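Local coordinates for protein glutamine--tRNA ligase (Saccharomyces cerevisiae, PDB 3TL4) that attaches glutamine to tRNA(Gln) at the expense of ATP, the part in question being the appended N-terminal tRNA-binding domain of the enzyme, at residues A[125-130]-A[171-176]; A[140-145]-A[179-184]; A[147-152]-A[165-170]. All coordinates share one frame; numbering follows the deposited sequence.

Contact 1 of 3, residues A[125-130]-A[171-176]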
loop_
_atom_site.group_PDB
_atom_site.type_symbol
_atom_site.label_atom_id
_atom_site.label_comp_id
_atom_site.label_asym_id
_atom_site.label_seq_id
_atom_site.Cartn_x
_atom_site.Cartn_y
_atom_site.Cartn_z
ATOM N N TYR A 125 -8.507 18.071 -4.107
ATOM C CA TYR A 125 -7.814 18.170 -2.820
ATOM C C TYR A 125 -6.575 19.051 -2.882
ATOM O O TYR A 125 -6.341 19.850 -1.981
ATOM C CB TYR A 125 -7.500 16.785 -2.249
ATOM C CG TYR A 125 -8.734 16.136 -1.689
ATOM C CD1 TYR A 125 -9.372 16.676 -0.576
ATOM C CD2 TYR A 125 -9.281 15.013 -2.277
ATOM C CE1 TYR A 125 -10.519 16.113 -0.060
ATOM C CE2 TYR A 125 -10.437 14.431 -1.764
ATOM C CZ TYR A 125 -11.049 14.989 -0.657
ATOM O OH TYR A 125 -12.190 14.417 -0.144
ATOM N N VAL A 126 -5.811 18.922 -3.964
ATOM C CA VAL A 126 -4.652 19.771 -4.216
ATOM C C VAL A 126 -5.059 21.250 -4.345
ATOM O O VAL A 126 -4.421 22.138 -3.767
ATOM C CB VAL A 126 -3.914 19.328 -5.509
ATOM C CG1 VAL A 126 -2.881 20.370 -5.929
ATOM C CG2 VAL A 126 -3.284 17.942 -5.330
HETATM N N MSE A 127 -6.126 21.508 -5.096
HETATM C CA MSE A 127 -6.633 22.873 -5.276
HETATM C C MSE A 127 -7.007 23.521 -3.953
HETATM O O MSE A 127 -6.679 24.675 -3.702
HETATM C CB MSE A 127 -7.861 22.883 -6.185
HETATM C CG MSE A 127 -7.562 22.519 -7.612
HETATM SE SE MSE A 127 -9.130 22.737 -8.757
HETATM C CE MSE A 127 -9.315 24.680 -8.626
ATOM N N GLN A 128 -7.703 22.754 -3.129
ATOM C CA GLN A 128 -8.136 23.174 -1.804
ATOM C C GLN A 128 -6.942 23.536 -0.929
ATOM O O GLN A 128 -6.942 24.567 -0.256
ATOM C CB GLN A 128 -8.899 22.022 -1.160
ATOM C CG GLN A 128 -10.051 22.407 -0.250
ATOM C CD GLN A 128 -10.890 21.190 0.156
ATOM O OE1 GLN A 128 -11.727 20.712 -0.617
ATOM N NE2 GLN A 128 -10.653 20.681 1.365
ATOM N N TYR A 129 -5.935 22.667 -0.930
ATOM C CA TYR A 129 -4.711 22.926 -0.190
ATOM C C TYR A 129 -4.048 24.231 -0.645
ATOM O O TYR A 129 -3.654 25.063 0.181
ATOM C CB TYR A 129 -3.715 21.763 -0.335
ATOM C CG TYR A 129 -2.386 22.056 0.329
ATOM C CD1 TYR A 129 -2.134 21.645 1.634
ATOM C CD2 TYR A 129 -1.405 22.772 -0.331
ATOM C CE1 TYR A 129 -0.928 21.921 2.256
ATOM C CE2 TYR A 129 -0.192 23.055 0.280
ATOM C CZ TYR A 129 0.041 22.622 1.573
ATOM O OH TYR A 129 1.236 22.897 2.186
ATOM N N ILE A 130 -3.921 24.399 -1.958
ATOM C CA ILE A 130 -3.342 25.613 -2.529
ATOM C C ILE A 130 -4.117 26.872 -2.130
ATOM O O ILE A 130 -3.510 27.891 -1.779
ATOM C CB ILE A 130 -3.246 25.508 -4.070
ATOM C CG1 ILE A 130 -2.247 24.409 -4.439
ATOM C CG2 ILE A 130 -2.828 26.845 -4.686
ATOM C CD1 ILE A 130 -2.088 24.222 -5.903
ATOM N N ASP A 171 2.259 20.136 -10.048
ATOM C CA ASP A 171 2.949 20.982 -11.017
ATOM C C ASP A 171 1.958 21.782 -11.873
ATOM O O ASP A 171 2.140 22.976 -12.090
ATOM C CB ASP A 171 3.888 20.155 -11.902
ATOM C CG ASP A 171 5.132 19.657 -11.146
ATOM O OD1 ASP A 171 5.442 20.192 -10.054
ATOM O OD2 ASP A 171 5.806 18.730 -11.650
ATOM N N GLN A 172 0.895 21.135 -12.337
ATOM C CA GLN A 172 -0.105 21.823 -13.143
ATOM C C GLN A 172 -0.849 22.906 -12.359
ATOM O O GLN A 172 -1.056 24.001 -12.843
ATOM C CB GLN A 172 -1.122 20.832 -13.669
ATOM C CG GLN A 172 -0.564 19.670 -14.452
ATOM C CD GLN A 172 -1.682 18.732 -14.876
ATOM O OE1 GLN A 172 -2.556 19.110 -15.659
ATOM N NE2 GLN A 172 -1.686 17.523 -14.333
ATOM N N GLU A 173 -1.269 22.586 -11.151
ATOM C CA GLU A 173 -2.037 23.536 -10.358
ATOM C C GLU A 173 -1.203 24.721 -9.905
ATOM O O GLU A 173 -1.693 25.835 -9.842
ATOM C CB GLU A 173 -2.668 22.835 -9.166
ATOM C CG GLU A 173 -3.714 21.798 -9.597
ATOM C CD GLU A 173 -4.806 22.423 -10.439
ATOM O OE1 GLU A 173 -5.314 23.493 -10.036
ATOM O OE2 GLU A 173 -5.151 21.860 -11.499
ATOM N N VAL A 174 0.062 24.479 -9.597
ATOM C CA VAL A 174 0.941 25.538 -9.122
ATOM C C VAL A 174 1.203 26.530 -10.236
ATOM O O VAL A 174 1.204 27.744 -10.019
ATOM C CB VAL A 174 2.254 24.950 -8.545
ATOM C CG1 VAL A 174 3.271 26.019 -8.346
ATOM C CG2 VAL A 174 1.964 24.257 -7.222
ATOM N N LEU A 175 1.388 26.005 -11.443
ATOM C CA LEU A 175 1.535 26.835 -12.642
ATOM C C LEU A 175 0.385 27.829 -12.774
ATOM O O LEU A 175 0.613 28.993 -13.102
ATOM C CB LEU A 175 1.615 25.956 -13.899
ATOM C CG LEU A 175 1.789 26.615 -15.272
ATOM C CD1 LEU A 175 3.010 27.553 -15.311
ATOM C CD2 LEU A 175 1.880 25.537 -16.360
ATOM N N LYS A 176 -0.847 27.381 -12.523
ATOM C CA LYS A 176 -2.007 28.264 -12.682
ATOM C C LYS A 176 -1.920 29.507 -11.796
ATOM O O LYS A 176 -2.321 30.601 -12.199
ATOM C CB LYS A 176 -3.307 27.510 -12.392
ATOM C CG LYS A 176 -3.587 26.392 -13.370
ATOM C CD LYS A 176 -4.734 25.490 -12.908
ATOM C CE LYS A 176 -4.870 24.294 -13.848
ATOM N NZ LYS A 176 -5.845 23.289 -13.340
#

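Contact 2 of 3, residues A[140-145]-A[179-184]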
loop_
_atom_site.group_PDB
_atom_site.type_symbol
_atom_site.label_atom_id
_atom_site.label_comp_id
_atom_site.label_asym_id
_atom_site.label_seq_id
_atom_site.Cartn_x
_atom_site.Cartn_y
_atom_site.Cartn_z
ATOM N N GLU A 140 6.651 32.203 -1.574
ATOM C CA GLU A 140 7.814 31.317 -1.688
ATOM C C GLU A 140 7.995 30.764 -3.108
ATOM O O GLU A 140 9.108 30.404 -3.520
ATOM C CB GLU A 140 7.692 30.178 -0.668
ATOM C CG GLU A 140 7.561 30.650 0.797
ATOM C CD GLU A 140 8.818 31.358 1.318
ATOM O OE1 GLU A 140 9.942 30.903 0.995
ATOM O OE2 GLU A 140 8.679 32.377 2.033
ATOM N N ARG A 141 6.885 30.712 -3.844
ATOM C CA ARG A 141 6.866 30.270 -5.230
ATOM C C ARG A 141 7.350 28.847 -5.392
ATOM O O ARG A 141 7.001 27.991 -4.593
ATOM C CB ARG A 141 7.641 31.235 -6.134
ATOM C CG ARG A 141 6.977 32.608 -6.204
ATOM C CD ARG A 141 7.710 33.559 -7.140
ATOM N NE ARG A 141 7.736 33.042 -8.502
ATOM C CZ ARG A 141 6.694 33.034 -9.334
ATOM N NH1 ARG A 141 5.512 33.536 -8.958
ATOM N NH2 ARG A 141 6.839 32.534 -10.556
ATOM N N TYR A 142 8.147 28.594 -6.427
ATOM C CA TYR A 142 8.475 27.222 -6.794
ATOM C C TYR A 142 9.372 26.481 -5.801
ATOM O O TYR A 142 9.350 25.252 -5.751
ATOM C CB TYR A 142 9.037 27.142 -8.215
ATOM C CG TYR A 142 7.989 27.335 -9.288
ATOM C CD1 TYR A 142 7.776 28.584 -9.866
ATOM C CD2 TYR A 142 7.203 26.276 -9.718
ATOM C CE1 TYR A 142 6.821 28.770 -10.834
ATOM C CE2 TYR A 142 6.248 26.452 -10.696
ATOM C CZ TYR A 142 6.069 27.704 -11.253
ATOM O OH TYR A 142 5.122 27.898 -12.228
ATOM N N LYS A 143 10.142 27.225 -5.012
ATOM C CA LYS A 143 10.921 26.642 -3.921
ATOM C C LYS A 143 10.074 25.832 -2.934
ATOM O O LYS A 143 10.592 24.981 -2.208
ATOM C CB LYS A 143 11.669 27.735 -3.151
ATOM C CG LYS A 143 12.725 28.462 -3.965
ATOM C CD LYS A 143 13.360 29.577 -3.149
ATOM C CE LYS A 143 14.512 30.251 -3.913
ATOM N NZ LYS A 143 14.068 31.052 -5.100
ATOM N N LEU A 144 8.776 26.095 -2.903
ATOM C CA LEU A 144 7.889 25.448 -1.942
ATOM C C LEU A 144 7.253 24.171 -2.488
ATOM O O LEU A 144 6.638 23.413 -1.745
ATOM C CB LEU A 144 6.796 26.430 -1.483
ATOM C CG LEU A 144 5.881 26.006 -0.335
ATOM C CD1 LEU A 144 6.700 25.427 0.812
ATOM C CD2 LEU A 144 5.013 27.169 0.149
ATOM N N VAL A 145 7.404 23.925 -3.783
ATOM C CA VAL A 145 6.768 22.759 -4.396
ATOM C C VAL A 145 7.106 21.407 -3.724
ATOM O O VAL A 145 6.231 20.546 -3.585
ATOM C CB VAL A 145 6.979 22.718 -5.932
ATOM C CG1 VAL A 145 6.577 21.373 -6.489
ATOM C CG2 VAL A 145 6.170 23.844 -6.617
ATOM N N GLY A 179 2.167 31.219 -12.448
ATOM C CA GLY A 179 2.586 31.494 -13.806
ATOM C C GLY A 179 3.862 30.725 -14.029
ATOM O O GLY A 179 4.268 29.959 -13.159
ATOM N N PRO A 180 4.510 30.918 -15.189
ATOM C CA PRO A 180 5.722 30.130 -15.448
ATOM C C PRO A 180 6.913 30.583 -14.599
ATOM O O PRO A 180 6.902 31.701 -14.071
ATOM C CB PRO A 180 5.981 30.358 -16.944
ATOM C CG PRO A 180 5.280 31.619 -17.276
ATOM C CD PRO A 180 4.092 31.709 -16.359
ATOM N N LYS A 181 7.904 29.705 -14.452
ATOM C CA LYS A 181 9.132 30.030 -13.741
ATOM C C LYS A 181 9.824 31.200 -14.413
ATOM O O LYS A 181 9.949 31.225 -15.633
ATOM C CB LYS A 181 10.076 28.825 -13.713
ATOM C CG LYS A 181 9.425 27.582 -13.148
ATOM C CD LYS A 181 10.477 26.579 -12.747
ATOM C CE LYS A 181 9.856 25.318 -12.177
ATOM N NZ LYS A 181 10.913 24.379 -11.717
ATOM N N ASP A 182 10.268 32.161 -13.610
ATOM C CA ASP A 182 10.979 33.324 -14.123
ATOM C C ASP A 182 12.164 33.700 -13.221
ATOM O O ASP A 182 12.639 32.872 -12.444
ATOM C CB ASP A 182 10.021 34.505 -14.379
ATOM C CG ASP A 182 9.310 34.987 -13.122
ATOM O OD1 ASP A 182 9.801 34.723 -12.009
ATOM O OD2 ASP A 182 8.263 35.657 -13.254
ATOM N N GLU A 183 12.654 34.931 -13.334
ATOM C CA GLU A 183 13.897 35.313 -12.664
ATOM C C GLU A 183 13.769 35.165 -11.149
ATOM O O GLU A 183 14.763 34.950 -10.453
ATOM C CB GLU A 183 14.324 36.742 -13.038
ATOM C CG GLU A 183 13.458 37.852 -12.421
ATOM C CD GLU A 183 12.049 37.979 -13.043
ATOM O OE1 GLU A 183 11.803 37.423 -14.144
ATOM O OE2 GLU A 183 11.192 38.654 -12.424
ATOM N N ARG A 184 12.537 35.275 -10.653
ATOM C CA ARG A 184 12.233 35.100 -9.234
ATOM C C ARG A 184 12.525 33.687 -8.771
ATOM O O ARG A 184 12.673 33.437 -7.572
ATOM C CB ARG A 184 10.756 35.373 -8.969
ATOM C CG ARG A 184 10.374 36.837 -8.880
ATOM C CD ARG A 184 8.861 36.957 -8.713
ATOM N NE ARG A 184 8.182 36.399 -9.873
ATOM C CZ ARG A 184 6.885 36.507 -10.109
ATOM N NH1 ARG A 184 6.096 37.141 -9.249
ATOM N NH2 ARG A 184 6.378 35.959 -11.199
HETATM O O HOH W 1 5.648 33.870 -13.456
#

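Contact 3 of 3, residues A[147-152]-A[165-170]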
loop_
_atom_site.group_PDB
_atom_site.type_symbol
_atom_site.label_atom_id
_atom_site.label_comp_id
_atom_site.label_asym_id
_atom_site.label_seq_id
_atom_site.Cartn_x
_atom_site.Cartn_y
_atom_site.Cartn_z
ATOM N N GLY A 147 7.581 21.036 -0.631
ATOM C CA GLY A 147 6.808 21.099 0.596
ATOM C C GLY A 147 5.324 20.857 0.380
ATOM O O GLY A 147 4.657 20.245 1.209
ATOM N N ILE A 148 4.800 21.345 -0.737
ATOM C CA ILE A 148 3.404 21.120 -1.077
ATOM C C ILE A 148 3.175 19.623 -1.260
ATOM O O ILE A 148 2.166 19.070 -0.812
ATOM C CB ILE A 148 3.035 21.859 -2.359
ATOM C CG1 ILE A 148 3.248 23.364 -2.163
ATOM C CG2 ILE A 148 1.588 21.547 -2.782
ATOM C CD1 ILE A 148 2.787 24.191 -3.345
ATOM N N PHE A 149 4.132 18.977 -1.912
ATOM C CA PHE A 149 4.065 17.553 -2.195
ATOM C C PHE A 149 4.025 16.744 -0.900
ATOM O O PHE A 149 3.180 15.857 -0.722
ATOM C CB PHE A 149 5.272 17.149 -3.044
ATOM C CG PHE A 149 5.279 15.706 -3.437
ATOM C CD1 PHE A 149 4.108 15.069 -3.800
ATOM C CD2 PHE A 149 6.461 14.984 -3.457
ATOM C CE1 PHE A 149 4.106 13.734 -4.168
ATOM C CE2 PHE A 149 6.465 13.646 -3.824
ATOM C CZ PHE A 149 5.281 13.022 -4.182
ATOM N N ALA A 150 4.936 17.057 0.014
ATOM C CA ALA A 150 4.955 16.386 1.317
ATOM C C ALA A 150 3.616 16.525 2.045
ATOM O O ALA A 150 3.147 15.575 2.669
ATOM C CB ALA A 150 6.099 16.919 2.188
ATOM N N ASP A 151 3.008 17.709 1.963
ATOM C CA ASP A 151 1.765 17.987 2.684
ATOM C C ASP A 151 0.561 17.309 2.028
ATOM O O ASP A 151 -0.355 16.853 2.706
ATOM C CB ASP A 151 1.512 19.498 2.787
ATOM C CG ASP A 151 2.494 20.192 3.707
ATOM O OD1 ASP A 151 3.277 19.473 4.360
ATOM O OD2 ASP A 151 2.483 21.443 3.792
ATOM N N VAL A 152 0.571 17.269 0.703
ATOM C CA VAL A 152 -0.462 16.595 -0.071
ATOM C C VAL A 152 -0.476 15.075 0.186
ATOM O O VAL A 152 -1.538 14.481 0.392
ATOM C CB VAL A 152 -0.295 16.918 -1.582
ATOM C CG1 VAL A 152 -1.105 15.958 -2.440
ATOM C CG2 VAL A 152 -0.707 18.369 -1.849
ATOM N N SER A 165 0.230 10.100 -8.990
ATOM C CA SER A 165 -0.533 11.168 -9.606
ATOM C C SER A 165 -0.246 12.485 -8.901
ATOM O O SER A 165 -0.466 13.556 -9.456
ATOM C CB SER A 165 -2.028 10.857 -9.542
ATOM O OG SER A 165 -2.474 10.759 -8.201
ATOM N N PHE A 166 0.256 12.414 -7.673
ATOM C CA PHE A 166 0.352 13.632 -6.887
ATOM C C PHE A 166 1.233 14.709 -7.550
ATOM O O PHE A 166 0.840 15.869 -7.641
ATOM C CB PHE A 166 0.816 13.330 -5.468
ATOM C CG PHE A 166 -0.133 12.451 -4.680
ATOM C CD1 PHE A 166 -1.336 12.032 -5.220
ATOM C CD2 PHE A 166 0.196 12.033 -3.401
ATOM C CE1 PHE A 166 -2.196 11.221 -4.495
ATOM C CE2 PHE A 166 -0.664 11.227 -2.665
ATOM C CZ PHE A 166 -1.867 10.824 -3.219
ATOM N N LYS A 167 2.407 14.326 -8.039
ATOM C CA LYS A 167 3.374 15.324 -8.500
ATOM C C LYS A 167 2.987 16.092 -9.772
ATOM O O LYS A 167 3.104 17.311 -9.811
ATOM C CB LYS A 167 4.767 14.720 -8.635
ATOM C CG LYS A 167 5.861 15.758 -8.505
ATOM C CD LYS A 167 5.682 16.574 -7.230
ATOM C CE LYS A 167 6.787 17.610 -7.065
ATOM N NZ LYS A 167 6.899 18.524 -8.240
ATOM N N PRO A 168 2.535 15.384 -10.818
ATOM C CA PRO A 168 2.083 16.064 -12.040
ATOM C C PRO A 168 0.882 16.967 -11.795
ATOM O O PRO A 168 0.788 18.049 -12.375
ATOM C CB PRO A 168 1.675 14.907 -12.958
ATOM C CG PRO A 168 2.447 13.730 -12.447
ATOM C CD PRO A 168 2.530 13.919 -10.966
ATOM N N ILE A 169 -0.045 16.534 -10.953
ATOM C CA ILE A 169 -1.218 17.365 -10.716
ATOM C C ILE A 169 -0.848 18.626 -9.938
ATOM O O ILE A 169 -1.402 19.700 -10.187
ATOM C CB ILE A 169 -2.340 16.597 -10.026
ATOM C CG1 ILE A 169 -2.885 15.515 -10.970
ATOM C CG2 ILE A 169 -3.431 17.554 -9.616
ATOM C CD1 ILE A 169 -3.539 14.352 -10.235
ATOM N N ILE A 170 0.108 18.497 -9.022
ATOM C CA ILE A 170 0.637 19.653 -8.302
ATOM C C ILE A 170 1.363 20.642 -9.204
ATOM O O ILE A 170 1.127 21.843 -9.120
ATOM C CB ILE A 170 1.591 19.249 -7.176
ATOM C CG1 ILE A 170 0.807 18.562 -6.063
ATOM C CG2 ILE A 170 2.316 20.484 -6.647
ATOM C CD1 ILE A 170 1.670 17.902 -5.019
#

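Contact 1 of 3, residues A[125-130]-A[171-176]
I130 presses its CD1 against CB of E173, 3.6 Å away, and the two side chains cross at about a right angle. This is the buried, close-packed half of the contact between helices 119-132 and 166-178, whose local axes run 10.2 Å apart at 39°. V126 CG1 lies 4.0 Å from E173 CG, so the methylene part of the glutamate sits among aliphatic carbons like an apolar residue. I130 CD1 also reaches V174 CG2 at 4.3 Å, a looser touch that continues the buried side. Beyond the segments, V126 packs on I170, I130 on L177 and V174 on I148, which carries the apolar face into the all-helical C-terminal part of this domain. The flank at M127 is nearer solvent. There E173 bends at chi2 (-57°), which turns CD out of the extended line. OE1 comes 3.4 Å from CG of M127, an exposed selenomethionine that offers carbon and selenium, with SE 4.1 Å from OE1. OE2 faces charge instead: R123, from helix 119-132, forms a salt bridge to it, and K176, itself exposed and one turn further along the same helix as E173, forms another whose modelled length is too short to be trusted. No hydrogen bond joins 125-130 to 171-176. The hold between them is mainly carbon packing, with E173 divided between two roles: its methylenes fill the helix interface, while its carboxylate, probably kept ionised by R123 and the nearby K176 charge, links helix 166-178 back to helix 119-132 through R123.

Contact 2 of 3, residues A[140-145]-A[179-184]
R141 and R184 lay their guanidinium groups face to face, centres 3.5 Å apart and planes 11° from parallel. From its CB, which points toward 179-184, R141 runs out to CD, 3.9 Å from CD of R184. The chain then bends at chi3 (61°), setting NE 3.7 Å from NE of R184; NE also forms a salt bridge with D185, the strongest polar partner of R141. NH1 lies 3.4 Å from NH2 of R184, two donors that do not bond, and bonds L178 O weakly. P180 O lies at the edge of the guanidinium, in its plane, near NH2, and a water that bonds P180 O meets this nitrogen weakly. D182 OD1 is a long 4.0 Å from R141 NH2 and well out of that plane, whereas R184 grips D182 side-on, NE to OD1 at 3.2 Å and nearly straight, NH2 to OD2. OD1 also accepts from R184 N, an Asx turn in the loop after helix 166-178. Alongside, Y142 carries K181 CG over the centre of its ring, a CH-pi contact 3.8 Å from the centroid. Its OH donates to G179 O in a bond modelled implausibly short. An alanine in place of Y142 would probably leave G179 O without this donor and open a gap between K181 and V174, with L175 losing its neighbour at the hydroxyl end. The stacked arginines would be expected to repel, and D182 and D185 probably offset this, so the meeting of these loops in the C-terminal region of the tRNA-binding domain probably depends in part on charge balance.

Contact 3 of 3, residues A[147-152]-A[165-170]
I170 CD1 meets F149 at two points, 3.7 Å from CA and 3.9 Å from CD1 of the ring, its side chain crossing that of the phenylalanine at about a right angle. The same methyl faces V152 tip to tip, with CG2 of the valine 4.0 Å away. Through its other branch, I170 slides past I148 in the opposite direction, CG2 to CG2, which completes the apolar contacts of this isoleucine. Ring edges and faces make a second group. The rim atom CE1 of F149 meets F166 CB at 3.6 Å, with CB at the edge and in the plane of the ring. F166 in turn receives V152 CG1 over one face of its own ring, at 4.2 Å from CD2. These side chains pair helix 145-153 with the start of helix 166-178, whose local axes run at 127° to each other; the two helices follow one another in the strandless, C-terminal part of the tRNA-binding domain, joined by a largely irregular connection. L158 of that connection packs on both V152 and F166, and Y129 and I137 of the two preceding helices touch I148. A CH-pi contact is made by K167, which bends at chi2 (52°) and so brings CD over a face of the F149 ring, 4.1 Å from the centroid and offset toward the rim. K153 adds a cation-pi interaction with the same ring. Polar contact is left to the ends of chains: NZ of K167 makes a salt bridge with D171, one turn further along helix 166-178.

How the contacts relate
Contacts 1 and 3 are largely buried and share helix 166-178, which meets helix 119-132 in one and helix 145-153 in the other; their apolar interiors run together, and Y129 OH probably bonds D151 between them. Contact 2 lies at the surface, further from the centre of the chain, where the loops after helices 134-140 and 166-178 meet. Its chemistry is charge and hydrogen bonding beside one CH-pi contact, against the carbon packing of contact 3 and the mixed character of contact 1. Y142 bridges from contact 2 to contact 1, while V145 lies against K167 of contact 3.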